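PDB 5DEC: GTP pyrophosphokinase YjbM from Bacillus subtilis, which transfers pyrophosphate from ATP to GTP or GDP, making the alarmones (p)ppGpp of the stringent response as an allosterically regulated homotetramer. Local coordinates for residues E120-Y132 with V143-W157. Sequence-based numbering, arbitrary orientation.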
ATOM      1  N   GLU B 120     -33.562  10.847 -12.901  1.00 99.98           N
ATOM      2  CA  GLU B 120     -33.995  11.424 -14.172  1.00105.78           C
ATOM      3  C   GLU B 120     -32.903  11.420 -15.254  1.00101.31           C
ATOM      4  O   GLU B 120     -33.206  11.183 -16.429  1.00 97.04           O
ATOM      5  CB  GLU B 120     -34.517  12.854 -13.955  1.00113.84           C
ATOM      6  CG  GLU B 120     -33.452  13.906 -13.629  1.00120.07           C
ATOM      7  CD  GLU B 120     -32.757  13.664 -12.298  1.00123.93           C
ATOM      8  OE1 GLU B 120     -33.300  12.906 -11.464  1.00124.55           O
ATOM      9  OE2 GLU B 120     -31.663  14.228 -12.086  1.00126.42           O
ATOM     10  N   SER B 121     -31.646  11.660 -14.873  1.00 97.63           N
ATOM     11  CA  SER B 121     -30.563  11.765 -15.858  1.00 93.45           C
ATOM     12  C   SER B 121     -29.979  10.394 -16.195  1.00 77.01           C
ATOM     13  O   SER B 121     -29.240  10.261 -17.168  1.00 79.56           O
ATOM     14  CB  SER B 121     -29.431  12.673 -15.390  1.00 92.77           C
ATOM     15  OG  SER B 121     -28.587  11.999 -14.475  1.00 90.21           O
ATOM     16  N   GLY B 122     -30.255   9.396 -15.361  1.00 59.28           N
ATOM     17  CA  GLY B 122     -29.689   8.076 -15.568  1.00 52.73           C
ATOM     18  C   GLY B 122     -28.755   7.539 -14.495  1.00 47.21           C
ATOM     19  O   GLY B 122     -28.097   6.522 -14.722  1.00 42.92           O
ATOM     20  N   TYR B 123     -28.693   8.198 -13.338  1.00 48.94           N
ATOM     21  CA  TYR B 123     -27.823   7.742 -12.240  1.00 48.18           C
ATOM     22  C   TYR B 123     -28.275   6.382 -11.759  1.00 45.52           C
ATOM     23  O   TYR B 123     -29.447   6.184 -11.459  1.00 41.00           O
ATOM     24  CB  TYR B 123     -27.822   8.731 -11.064  1.00 44.03           C
ATOM     25  CG  TYR B 123     -26.968   8.317  -9.869  1.00 43.22           C
ATOM     26  CD1 TYR B 123     -25.582   8.482  -9.879  1.00 45.76           C
ATOM     27  CD2 TYR B 123     -27.554   7.769  -8.728  1.00 46.80           C
ATOM     28  CE1 TYR B 123     -24.799   8.100  -8.783  1.00 40.56           C
ATOM     29  CE2 TYR B 123     -26.786   7.392  -7.628  1.00 47.40           C
ATOM     30  CZ  TYR B 123     -25.410   7.563  -7.663  1.00 47.56           C
ATOM     31  OH  TYR B 123     -24.647   7.193  -6.576  1.00 43.58           O
ATOM     32  N   ARG B 124     -27.342   5.437 -11.733  1.00 41.33           N
ATOM     33  CA  ARG B 124     -27.601   4.091 -11.238  1.00 43.76           C
ATOM     34  C   ARG B 124     -26.586   3.745 -10.132  1.00 45.81           C
ATOM     35  O   ARG B 124     -25.372   3.810 -10.375  1.00 32.78           O
ATOM     36  CB  ARG B 124     -27.503   3.130 -12.413  1.00 51.12           C
ATOM     37  CG  ARG B 124     -28.558   3.406 -13.480  1.00 57.15           C
ATOM     38  CD  ARG B 124     -28.141   2.835 -14.837  1.00 59.72           C
ATOM     39  NE  ARG B 124     -27.897   1.403 -14.824  1.00 51.05           N
ATOM     40  CZ  ARG B 124     -26.793   0.836 -15.308  1.00 53.08           C
ATOM     41  NH1 ARG B 124     -25.817   1.586 -15.814  1.00 45.84           N
ATOM     42  NH2 ARG B 124     -26.656  -0.481 -15.260  1.00 53.17           N
ATOM     43  N   SER B 125     -27.079   3.356  -8.950  1.00 43.09           N
ATOM     44  CA  SER B 125     -26.226   3.002  -7.799  1.00 40.73           C
ATOM     45  C   SER B 125     -27.067   2.501  -6.623  1.00 46.03           C
ATOM     46  O   SER B 125     -28.195   2.950  -6.420  1.00 46.12           O
ATOM     47  CB  SER B 125     -25.370   4.198  -7.353  1.00 39.71           C
ATOM     48  OG  SER B 125     -24.433   3.848  -6.342  1.00 35.89           O
ATOM     49  N   TYR B 126     -26.540   1.547  -5.863  1.00 40.69           N
ATOM     50  CA  TYR B 126     -27.191   1.184  -4.611  1.00 31.44           C
ATOM     51  C   TYR B 126     -26.449   1.806  -3.433  1.00 34.55           C
ATOM     52  O   TYR B 126     -25.230   1.680  -3.341  1.00 31.86           O
ATOM     53  CB  TYR B 126     -27.245  -0.325  -4.448  1.00 34.14           C
ATOM     54  CG  TYR B 126     -27.827  -0.762  -3.128  1.00 41.51           C
ATOM     55  CD1 TYR B 126     -29.197  -0.891  -2.962  1.00 45.27           C
ATOM     56  CD2 TYR B 126     -26.999  -1.045  -2.040  1.00 48.45           C
ATOM     57  CE1 TYR B 126     -29.731  -1.296  -1.755  1.00 50.59           C
ATOM     58  CE2 TYR B 126     -27.526  -1.444  -0.831  1.00 48.32           C
ATOM     59  CZ  TYR B 126     -28.891  -1.570  -0.697  1.00 53.66           C
ATOM     60  OH  TYR B 126     -29.418  -1.979   0.504  1.00 65.59           O
ATOM     61  N   HIS B 127     -27.176   2.443  -2.519  1.00 32.09           N
ATOM     62  CA  HIS B 127     -26.540   3.056  -1.363  1.00 33.85           C
ATOM     63  C   HIS B 127     -26.954   2.380  -0.069  1.00 33.81           C
ATOM     64  O   HIS B 127     -28.123   2.022   0.121  1.00 32.74           O
ATOM     65  CB  HIS B 127     -26.890   4.546  -1.249  1.00 40.77           C
ATOM     66  CG  HIS B 127     -26.450   5.380  -2.403  1.00 41.01           C
ATOM     67  ND1 HIS B 127     -26.328   6.750  -2.322  1.00 41.94           N
ATOM     68  CD2 HIS B 127     -26.072   5.049  -3.667  1.00 42.23           C
ATOM     69  CE1 HIS B 127     -25.920   7.229  -3.483  1.00 46.15           C
ATOM     70  NE2 HIS B 127     -25.757   6.211  -4.316  1.00 34.90           N
ATOM     71  N   LEU B 128     -25.993   2.209   0.831  1.00 31.29           N
ATOM     72  CA  LEU B 128     -26.361   1.963   2.218  1.00 34.60           C
ATOM     73  C   LEU B 128     -25.449   2.750   3.151  1.00 32.88           C
ATOM     74  O   LEU B 128     -24.376   3.203   2.762  1.00 33.84           O
ATOM     75  CB  LEU B 128     -26.351   0.476   2.543  1.00 36.18           C
ATOM     76  CG  LEU B 128     -25.114  -0.379   2.372  1.00 46.87           C
ATOM     77  CD1 LEU B 128     -24.291  -0.380   3.629  1.00 50.54           C
ATOM     78  CD2 LEU B 128     -25.581  -1.781   2.072  1.00 51.52           C
ATOM     79  N   VAL B 129     -25.895   2.926   4.383  1.00 29.95           N
ATOM     80  CA  VAL B 129     -25.131   3.672   5.364  1.00 31.25           C
ATOM     81  C   VAL B 129     -24.927   2.768   6.563  1.00 30.13           C
ATOM     82  O   VAL B 129     -25.888   2.198   7.055  1.00 31.45           O
ATOM     83  CB  VAL B 129     -25.866   4.945   5.811  1.00 38.01           C
ATOM     84  CG1 VAL B 129     -25.042   5.669   6.853  1.00 38.10           C
ATOM     85  CG2 VAL B 129     -26.161   5.856   4.603  1.00 35.17           C
ATOM     86  N   VAL B 130     -23.691   2.633   7.034  1.00 31.63           N
ATOM     87  CA  VAL B 130     -23.436   1.792   8.198  1.00 32.07           C
ATOM     88  C   VAL B 130     -22.951   2.623   9.368  1.00 34.61           C
ATOM     89  O   VAL B 130     -22.374   3.705   9.191  1.00 33.17           O
ATOM     90  CB  VAL B 130     -22.366   0.685   7.923  1.00 27.78           C
ATOM     91  CG1 VAL B 130     -22.747  -0.188   6.737  1.00 22.92           C
ATOM     92  CG2 VAL B 130     -20.994   1.297   7.701  1.00 25.11           C
ATOM     93  N   LEU B 131     -23.179   2.108  10.570  1.00 29.79           N
ATOM     94  CA  LEU B 131     -22.628   2.726  11.756  1.00 29.24           C
ATOM     95  C   LEU B 131     -21.440   1.876  12.211  1.00 30.97           C
ATOM     96  O   LEU B 131     -21.613   0.731  12.640  1.00 30.85           O
ATOM     97  CB  LEU B 131     -23.701   2.838  12.844  1.00 33.85           C
ATOM     98  CG  LEU B 131     -23.363   3.714  14.051  1.00 37.66           C
ATOM     99  CD1 LEU B 131     -23.164   5.148  13.599  1.00 36.54           C
ATOM    100  CD2 LEU B 131     -24.475   3.631  15.123  1.00 34.35           C
ATOM    101  N   TYR B 132     -20.233   2.430  12.090  1.00 28.05           N
ATOM    102  CA  TYR B 132     -19.004   1.669  12.330  1.00 25.43           C
ATOM    103  C   TYR B 132     -18.437   2.009  13.715  1.00 33.79           C
ATOM    104  O   TYR B 132     -18.103   3.174  13.970  1.00 28.57           O
ATOM    105  CB  TYR B 132     -17.951   1.970  11.234  1.00 24.61           C
ATOM    106  CG  TYR B 132     -16.713   1.094  11.329  1.00 28.66           C
ATOM    107  CD1 TYR B 132     -16.755  -0.228  10.919  1.00 34.46           C
ATOM    108  CD2 TYR B 132     -15.516   1.585  11.837  1.00 22.64           C
ATOM    109  CE1 TYR B 132     -15.641  -1.046  11.005  1.00 33.86           C
ATOM    110  CE2 TYR B 132     -14.392   0.774  11.936  1.00 28.91           C
ATOM    111  CZ  TYR B 132     -14.467  -0.548  11.515  1.00 35.68           C
ATOM    112  OH  TYR B 132     -13.377  -1.390  11.596  1.00 30.45           O
ATOM    113  N   VAL B 143     -19.051   5.935  13.906  1.00 34.92           N
ATOM    114  CA  VAL B 143     -19.052   6.854  12.767  1.00 33.04           C
ATOM    115  C   VAL B 143     -19.894   6.327  11.612  1.00 33.67           C
ATOM    116  O   VAL B 143     -19.946   5.120  11.342  1.00 25.92           O
ATOM    117  CB  VAL B 143     -17.618   7.171  12.261  1.00 45.19           C
ATOM    118  CG1 VAL B 143     -16.714   7.561  13.421  1.00 54.66           C
ATOM    119  CG2 VAL B 143     -17.049   6.019  11.519  1.00 41.78           C
ATOM    120  N   LEU B 144     -20.582   7.257  10.960  1.00 29.44           N
ATOM    121  CA  LEU B 144     -21.405   6.955   9.801  1.00 27.09           C
ATOM    122  C   LEU B 144     -20.513   6.840   8.590  1.00 31.39           C
ATOM    123  O   LEU B 144     -19.610   7.658   8.395  1.00 31.44           O
ATOM    124  CB  LEU B 144     -22.458   8.034   9.581  1.00 32.62           C
ATOM    125  CG  LEU B 144     -23.526   8.094  10.654  1.00 35.67           C
ATOM    126  CD1 LEU B 144     -24.336   9.372  10.520  1.00 45.06           C
ATOM    127  CD2 LEU B 144     -24.403   6.855  10.518  1.00 36.90           C
ATOM    128  N   VAL B 145     -20.736   5.792   7.806  1.00 28.72           N
ATOM    129  CA  VAL B 145     -19.983   5.568   6.582  1.00 23.08           C
ATOM    130  C   VAL B 145     -20.956   5.194   5.483  1.00 29.31           C
ATOM    131  O   VAL B 145     -21.730   4.242   5.641  1.00 29.63           O
ATOM    132  CB  VAL B 145     -18.952   4.434   6.722  1.00 20.65           C
ATOM    133  CG1 VAL B 145     -18.161   4.281   5.438  1.00 27.45           C
ATOM    134  CG2 VAL B 145     -18.012   4.683   7.937  1.00 26.72           C
ATOM    135  N   GLU B 146     -20.928   5.927   4.377  1.00 28.53           N
ATOM    136  CA  GLU B 146     -21.769   5.565   3.238  1.00 33.62           C
ATOM    137  C   GLU B 146     -21.065   4.514   2.384  1.00 34.03           C
ATOM    138  O   GLU B 146     -19.889   4.651   2.064  1.00 31.39           O
ATOM    139  CB  GLU B 146     -22.088   6.780   2.375  1.00 30.39           C
ATOM    140  CG  GLU B 146     -22.945   6.429   1.162  1.00 33.20           C
ATOM    141  CD  GLU B 146     -23.050   7.590   0.184  1.00 45.81           C
ATOM    142  OE1 GLU B 146     -22.143   7.719  -0.670  1.00 51.81           O
ATOM    143  OE2 GLU B 146     -24.011   8.378   0.289  1.00 55.80           O
ATOM    144  N   ILE B 147     -21.777   3.454   2.026  1.00 29.73           N
ATOM    145  CA  ILE B 147     -21.214   2.449   1.133  1.00 21.56           C
ATOM    146  C   ILE B 147     -22.100   2.393  -0.115  1.00 28.38           C
ATOM    147  O   ILE B 147     -23.294   2.136  -0.009  1.00 31.78           O
ATOM    148  CB  ILE B 147     -21.171   1.049   1.756  1.00 26.11           C
ATOM    149  CG1 ILE B 147     -20.394   1.041   3.077  1.00 29.57           C
ATOM    150  CG2 ILE B 147     -20.559   0.048   0.748  1.00 23.67           C
ATOM    151  CD1 ILE B 147     -20.322  -0.330   3.720  1.00 28.37           C
ATOM    152  N   GLN B 148     -21.536   2.669  -1.282  1.00 27.18           N
ATOM    153  CA  GLN B 148     -22.287   2.498  -2.533  1.00 26.23           C
ATOM    154  C   GLN B 148     -21.842   1.240  -3.256  1.00 30.04           C
ATOM    155  O   GLN B 148     -20.673   0.869  -3.194  1.00 38.14           O
ATOM    156  CB  GLN B 148     -22.124   3.693  -3.463  1.00 27.30           C
ATOM    157  CG  GLN B 148     -22.512   5.033  -2.872  1.00 31.06           C
ATOM    158  CD  GLN B 148     -22.605   6.108  -3.949  1.00 42.88           C
ATOM    159  OE1 GLN B 148     -22.842   5.804  -5.122  1.00 43.00           O
ATOM    160  NE2 GLN B 148     -22.361   7.354  -3.568  1.00 36.78           N
ATOM    161  N   ILE B 149     -22.785   0.556  -3.904  1.00 22.72           N
ATOM    162  CA  ILE B 149     -22.460  -0.629  -4.678  1.00 21.60           C
ATOM    163  C   ILE B 149     -22.891  -0.361  -6.139  1.00 24.01           C
ATOM    164  O   ILE B 149     -24.025   0.029  -6.375  1.00 26.26           O
ATOM    165  CB  ILE B 149     -23.164  -1.864  -4.119  1.00 24.55           C
ATOM    166  CG1 ILE B 149     -23.075  -1.866  -2.574  1.00 29.48           C
ATOM    167  CG2 ILE B 149     -22.575  -3.167  -4.733  1.00 23.90           C
ATOM    168  CD1 ILE B 149     -23.873  -2.992  -1.947  1.00 34.33           C
ATOM    169  N   ARG B 150     -21.982  -0.561  -7.087  1.00 23.77           N
ATOM    170  CA  ARG B 150     -22.213  -0.189  -8.484  1.00 29.81           C
ATOM    171  C   ARG B 150     -21.622  -1.216  -9.408  1.00 25.49           C
ATOM    172  O   ARG B 150     -20.607  -1.806  -9.078  1.00 27.28           O
ATOM    173  CB  ARG B 150     -21.552   1.159  -8.811  1.00 30.99           C
ATOM    174  CG  ARG B 150     -21.966   2.343  -7.974  1.00 33.23           C
ATOM    175  CD  ARG B 150     -21.056   3.515  -8.290  1.00 30.72           C
ATOM    176  NE  ARG B 150     -21.566   4.776  -7.774  1.00 36.25           N
ATOM    177  CZ  ARG B 150     -20.967   5.942  -7.956  1.00 30.62           C
ATOM    178  NH1 ARG B 150     -19.836   6.001  -8.648  1.00 23.94           N
ATOM    179  NH2 ARG B 150     -21.512   7.050  -7.476  1.00 36.24           N
ATOM    180  N   THR B 151     -22.200  -1.403 -10.593  1.00 23.68           N
ATOM    181  CA  THR B 151     -21.457  -2.133 -11.614  1.00 27.95           C
ATOM    182  C   THR B 151     -20.360  -1.227 -12.139  1.00 22.88           C
ATOM    183  O   THR B 151     -20.384  -0.016 -11.905  1.00 23.48           O
ATOM    184  CB  THR B 151     -22.328  -2.613 -12.805  1.00 27.81           C
ATOM    185  OG1 THR B 151     -22.926  -1.476 -13.438  1.00 28.37           O
ATOM    186  CG2 THR B 151     -23.440  -3.559 -12.335  1.00 25.17           C
ATOM    187  N   LEU B 152     -19.403  -1.823 -12.841  1.00 18.41           N
ATOM    188  CA  LEU B 152     -18.335  -1.088 -13.491  1.00 20.75           C
ATOM    189  C   LEU B 152     -18.887  -0.003 -14.430  1.00 26.38           C
ATOM    190  O   LEU B 152     -18.386   1.124 -14.455  1.00 24.65           O
ATOM    191  CB  LEU B 152     -17.430  -2.057 -14.268  1.00 17.13           C
ATOM    192  CG  LEU B 152     -16.654  -3.095 -13.431  1.00 30.96           C
ATOM    193  CD1 LEU B 152     -15.992  -4.183 -14.299  1.00 31.86           C
ATOM    194  CD2 LEU B 152     -15.619  -2.403 -12.569  1.00 28.00           C
ATOM    195  N   ALA B 153     -19.904  -0.360 -15.208  1.00 22.80           N
ATOM    196  CA  ALA B 153     -20.485   0.546 -16.188  1.00 25.01           C
ATOM    197  C   ALA B 153     -21.234   1.704 -15.525  1.00 23.60           C
ATOM    198  O   ALA B 153     -21.130   2.849 -15.963  1.00 23.06           O
ATOM    199  CB  ALA B 153     -21.414  -0.229 -17.122  1.00 27.71           C
ATOM    200  N   MET B 154     -21.997   1.398 -14.471  1.00 24.76           N
ATOM    201  CA  MET B 154     -22.621   2.423 -13.620  1.00 23.85           C
ATOM    202  C   MET B 154     -21.577   3.373 -13.039  1.00 21.33           C
ATOM    203  O   MET B 154     -21.781   4.585 -12.972  1.00 20.81           O
ATOM    204  CB  MET B 154     -23.365   1.763 -12.451  1.00 29.23           C
ATOM    205  CG  MET B 154     -24.582   0.964 -12.840  1.00 38.73           C
ATOM    206  SD  MET B 154     -25.090  -0.188 -11.536  1.00 49.62           S
ATOM    207  CE  MET B 154     -25.260   0.790 -10.119  1.00 43.35           C
ATOM    208  N   ASN B 155     -20.489   2.808 -12.539  1.00 18.15           N
ATOM    209  CA  ASN B 155     -19.465   3.628 -11.918  1.00 20.07           C
ATOM    210  C   ASN B 155     -18.823   4.546 -12.960  1.00 27.52           C
ATOM    211  O   ASN B 155     -18.543   5.719 -12.700  1.00 23.00           O
ATOM    212  CB  ASN B 155     -18.393   2.756 -11.247  1.00 23.83           C
ATOM    213  CG  ASN B 155     -17.352   3.587 -10.514  1.00 28.08           C
ATOM    214  OD1 ASN B 155     -17.696   4.386  -9.649  1.00 25.93           O
ATOM    215  ND2 ASN B 155     -16.083   3.366 -10.819  1.00 26.27           N
ATOM    216  N   PHE B 156     -18.588   3.993 -14.141  1.00 20.24           N
ATOM    217  CA  PHE B 156     -18.013   4.789 -15.232  1.00 23.36           C
ATOM    218  C   PHE B 156     -18.923   5.979 -15.564  1.00 25.41           C
ATOM    219  O   PHE B 156     -18.478   7.139 -15.593  1.00 25.17           O
ATOM    220  CB  PHE B 156     -17.787   3.893 -16.456  1.00 26.45           C
ATOM    221  CG  PHE B 156     -17.266   4.616 -17.661  1.00 24.17           C
ATOM    222  CD1 PHE B 156     -16.467   5.747 -17.534  1.00 33.85           C
ATOM    223  CD2 PHE B 156     -17.534   4.134 -18.924  1.00 31.81           C
ATOM    224  CE1 PHE B 156     -15.996   6.410 -18.657  1.00 31.31           C
ATOM    225  CE2 PHE B 156     -17.047   4.788 -20.058  1.00 32.04           C
ATOM    226  CZ  PHE B 156     -16.269   5.904 -19.918  1.00 28.53           C
ATOM    227  N   TRP B 157     -20.191   5.688 -15.814  1.00 18.44           N
ATOM    228  CA  TRP B 157     -21.149   6.766 -16.137  1.00 17.52           C
ATOM    229  C   TRP B 157     -21.228   7.811 -15.021  1.00 23.69           C
ATOM    230  O   TRP B 157     -21.196   9.024 -15.288  1.00 24.91           O
ATOM    231  CB  TRP B 157     -22.544   6.205 -16.429  1.00 21.74           C
ATOM    232  CG  TRP B 157     -23.459   7.292 -16.849  1.00 20.65           C
ATOM    233  CD1 TRP B 157     -23.648   7.745 -18.117  1.00 26.77           C
ATOM    234  CD2 TRP B 157     -24.251   8.131 -15.986  1.00 20.03           C
ATOM    235  NE1 TRP B 157     -24.548   8.800 -18.112  1.00 25.70           N
ATOM    236  CE2 TRP B 157     -24.916   9.055 -16.836  1.00 21.10           C
ATOM    237  CE3 TRP B 157     -24.476   8.170 -14.620  1.00 27.23           C
ATOM    238  CZ2 TRP B 157     -25.798  10.008 -16.308  1.00 26.43           C
ATOM    239  CZ3 TRP B 157     -25.324   9.118 -14.112  1.00 28.25           C
ATOM    240  CH2 TRP B 157     -25.998  10.022 -14.960  1.00 34.62           C
TER
HETATM  241  O   HOH W   1     -23.123   9.211  -5.607  1.00 43.23           O
HETATM  242  O   HOH W   2     -24.611   5.132 -12.549  1.00 32.43           O
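Gln148 lays its amide against one face of the His127 imidazole, the two planes 28° apart, with CG over the ring in a CH-pi contact 3.8 Å from its centroid. Both side chains leave their strands with CG beside the backbone N (chi1 -56° and -61°), which sets them side by side. The amide is gripped at both ends. Its OE1 accepts from Ser125 OG at 2.8 Å and more weakly from NE and NH2 of Arg150, while NE2 donates a nearly straight bond to Glu146 OE1 (2.9 Å) and another to a water. That water also bonds Tyr123 OH, which is hydrogen-bonded, in the plane of the imidazole, to His127 NE2 at 2.7 Å. The amide is thereby fixed in rotation, and the imidazole is held by its NE2 bond and by the amide over one face, consistent with Gln148 positioning the carboxylate of Glu146, the probable proton acceptor, beside the product-binding His127.

Behind these groups the backbones pair as antiparallel strands from Tyr126–Ile149 to Tyr132–Val143. On the sheet face away from His127 and Glu146, Ile147 CD1 touches Val130 CG1, and Ile149 CD1 meets CD2 of Tyr126 obliquely; helix 90-102 also covers this tyrosine.

Beyond the strands, Met154 CG lies over one face of the Arg124 guanidinium, 3.3 Å from NH1; Asp191 forms a salt bridge with this arginine and also bonds Thr151, the N-cap of helix 152-167. A second water bridges Arg124 N and Met154 O, and Trp157 sets one ring face against Gly122, joining the loop 120-125 to that helix. The paired strands form the hairpin 126-136/139-151, its second strand in the middle of the five-stranded mixed sheet of the RelA/SpoT synthetase fold, with Glu146 and His127 on the same face.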